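Local coordinates for protein Hsc70 cochaperone (SGT) (Aspergillus fumigatus, PDB 3SZ7) that binds Hsp70-family and other chaperones through its TPR domain and directs tail-anchored membrane proteins into the GET pathway as a homodimeric co-chaperone, at residues A[33-38]-A[49-54]. Sequence-based numbering, arbitrary orientation.
Sequences LYTQAL and SNRAAA
Y34 and R51 sit at the centre of a helix-helix packing contact between consecutive TPR motifs, where helix B of the first predicted repeat (27-40) meets helix A of the second (45-57). The short segments run nearly antiparallel, at 159°, with axes 9.5 Å apart, and Y34 CB lies 3.8 Å from R51 CB. The aromatic half of the contact is a CH-pi arrangement: N50 CB lies over one face of the Y34 ring, 3.7 Å from its centroid and displaced toward the rim. The N50 amide is turned 47° from the ring plane, so the two groups do not stack flat. A54 CB adds an apolar touch at the ring edge, 4.3 Å from Y34 CE2, while the Y34 hydroxyl hydrogen-bonds N19 OD1 on helix 9-23.

The polar half depends on the shape of R51. Its CG is anti to the backbone N (chi1 -165°) and the chain bends at chi3, bringing the guanidinium alongside helix 27-40. R51 NH1 donates to T35 OG1 at 2.9 Å, with the oxygen almost in the guanidinium plane. L38 CD1 covers the centre of one guanidinium face, 3.6 Å from R51 CZ. T35 OG1 also bonds to the I31 carbonyl, which ties the acceptor to its own helix, and R51 NE forms a salt bridge with D67 on helix 61-74. R51 therefore links three successive helices: an in-plane bond and the carboxylate probably restrain its rotation, a methyl shields one face, and D67 probably offsets its positive charge.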
loop_
_atom_site.group_PDB
_atom_site.type_symbol
_atom_site.label_atom_id
_atom_site.label_comp_id
_atom_site.label_asym_id
_atom_site.label_seq_id
_atom_site.Cartn_x
_atom_site.Cartn_y
_atom_site.Cartn_z
ATOM N N LEU A 33 18.280 -7.629 -0.721
ATOM C CA LEU A 33 18.313 -8.615 0.357
ATOM C C LEU A 33 17.007 -9.404 0.482
ATOM O O LEU A 33 17.020 -10.614 0.719
ATOM C CB LEU A 33 18.650 -7.934 1.685
ATOM C CG LEU A 33 20.098 -7.433 1.796
ATOM C CD1 LEU A 33 20.238 -6.388 2.893
ATOM C CD2 LEU A 33 21.041 -8.604 2.031
ATOM N N TYR A 34 15.880 -8.719 0.328
ATOM C CA TYR A 34 14.586 -9.385 0.368
ATOM C C TYR A 34 14.450 -10.310 -0.834
ATOM O O TYR A 34 13.848 -11.383 -0.746
ATOM C CB TYR A 34 13.454 -8.357 0.345
ATOM C CG TYR A 34 13.316 -7.536 1.606
ATOM C CD1 TYR A 34 13.547 -8.092 2.859
ATOM C CD2 TYR A 34 12.937 -6.201 1.543
ATOM C CE1 TYR A 34 13.410 -7.336 4.012
ATOM C CE2 TYR A 34 12.797 -5.440 2.689
ATOM C CZ TYR A 34 13.035 -6.007 3.916
ATOM O OH TYR A 34 12.886 -5.240 5.047
ATOM N N THR A 35 14.992 -9.867 -1.966
ATOM C CA THR A 35 14.994 -10.665 -3.187
ATOM C C THR A 35 15.811 -11.943 -2.999
ATOM O O THR A 35 15.434 -13.009 -3.490
ATOM C CB THR A 35 15.551 -9.859 -4.376
ATOM O OG1 THR A 35 14.698 -8.733 -4.634
ATOM C CG2 THR A 35 15.642 -10.725 -5.629
ATOM N N GLN A 36 16.931 -11.835 -2.291
ATOM C CA GLN A 36 17.728 -13.016 -1.962
ATOM C C GLN A 36 16.949 -13.975 -1.067
ATOM O O GLN A 36 17.021 -15.188 -1.243
ATOM C CB GLN A 36 19.039 -12.625 -1.282
ATOM C CG GLN A 36 20.005 -11.877 -2.176
ATOM C CD GLN A 36 21.288 -11.530 -1.455
ATOM O OE1 GLN A 36 21.765 -10.397 -1.522
ATOM N NE2 GLN A 36 21.851 -12.504 -0.751
ATOM N N ALA A 37 16.210 -13.428 -0.107
ATOM C CA ALA A 37 15.384 -14.251 0.769
ATOM C C ALA A 37 14.311 -14.964 -0.048
ATOM O O ALA A 37 14.002 -16.133 0.189
ATOM C CB ALA A 37 14.752 -13.407 1.862
ATOM N N LEU A 38 13.750 -14.247 -1.018
ATOM C CA LEU A 38 12.719 -14.797 -1.892
ATOM C C LEU A 38 13.250 -15.846 -2.874
ATOM O O LEU A 38 12.489 -16.664 -3.388
ATOM C CB LEU A 38 11.997 -13.674 -2.639
ATOM C CG LEU A 38 11.029 -12.882 -1.763
ATOM C CD1 LEU A 38 10.684 -11.537 -2.392
ATOM C CD2 LEU A 38 9.770 -13.701 -1.508
ATOM N N SER A 49 5.888 -8.797 1.342
ATOM C CA SER A 49 5.320 -7.571 1.889
ATOM C C SER A 49 6.418 -6.637 2.372
ATOM O O SER A 49 6.277 -5.419 2.296
ATOM C CB SER A 49 4.322 -7.874 3.000
ATOM O OG SER A 49 3.258 -8.663 2.491
ATOM N N ASN A 50 7.519 -7.211 2.847
ATOM C CA ASN A 50 8.692 -6.410 3.174
ATOM C C ASN A 50 9.324 -5.761 1.943
ATOM O O ASN A 50 9.658 -4.583 1.969
ATOM C CB ASN A 50 9.725 -7.225 3.958
ATOM C CG ASN A 50 9.350 -7.391 5.420
ATOM O OD1 ASN A 50 8.307 -6.910 5.866
ATOM N ND2 ASN A 50 10.193 -8.086 6.172
ATOM N N ARG A 51 9.479 -6.517 0.860
ATOM C CA ARG A 51 10.033 -5.938 -0.358
ATOM C C ARG A 51 9.103 -4.863 -0.918
ATOM O O ARG A 51 9.558 -3.873 -1.493
ATOM C CB ARG A 51 10.336 -7.004 -1.419
ATOM C CG ARG A 51 11.232 -6.477 -2.536
ATOM C CD ARG A 51 11.723 -7.569 -3.475
ATOM N NE ARG A 51 10.624 -8.198 -4.198
ATOM C CZ ARG A 51 10.780 -9.157 -5.103
ATOM N NH1 ARG A 51 12.000 -9.598 -5.404
ATOM N NH2 ARG A 51 9.719 -9.675 -5.709
ATOM N N ALA A 52 7.800 -5.063 -0.747
ATOM C CA ALA A 52 6.819 -4.053 -1.148
ATOM C C ALA A 52 7.048 -2.744 -0.402
ATOM O O ALA A 52 6.934 -1.667 -0.981
ATOM C CB ALA A 52 5.394 -4.554 -0.922
ATOM N N ALA A 53 7.376 -2.835 0.883
ATOM C CA ALA A 53 7.614 -1.636 1.680
ATOM C C ALA A 53 8.827 -0.885 1.151
ATOM O O ALA A 53 8.845 0.354 1.120
ATOM C CB ALA A 53 7.813 -1.994 3.148
ATOM N N ALA A 54 9.842 -1.640 0.735
ATOM C CA ALA A 54 11.071 -1.055 0.212
ATOM C C ALA A 54 10.827 -0.399 -1.144
ATOM O O ALA A 54 11.358 0.681 -1.431
ATOM C CB ALA A 54 12.166 -2.120 0.109
#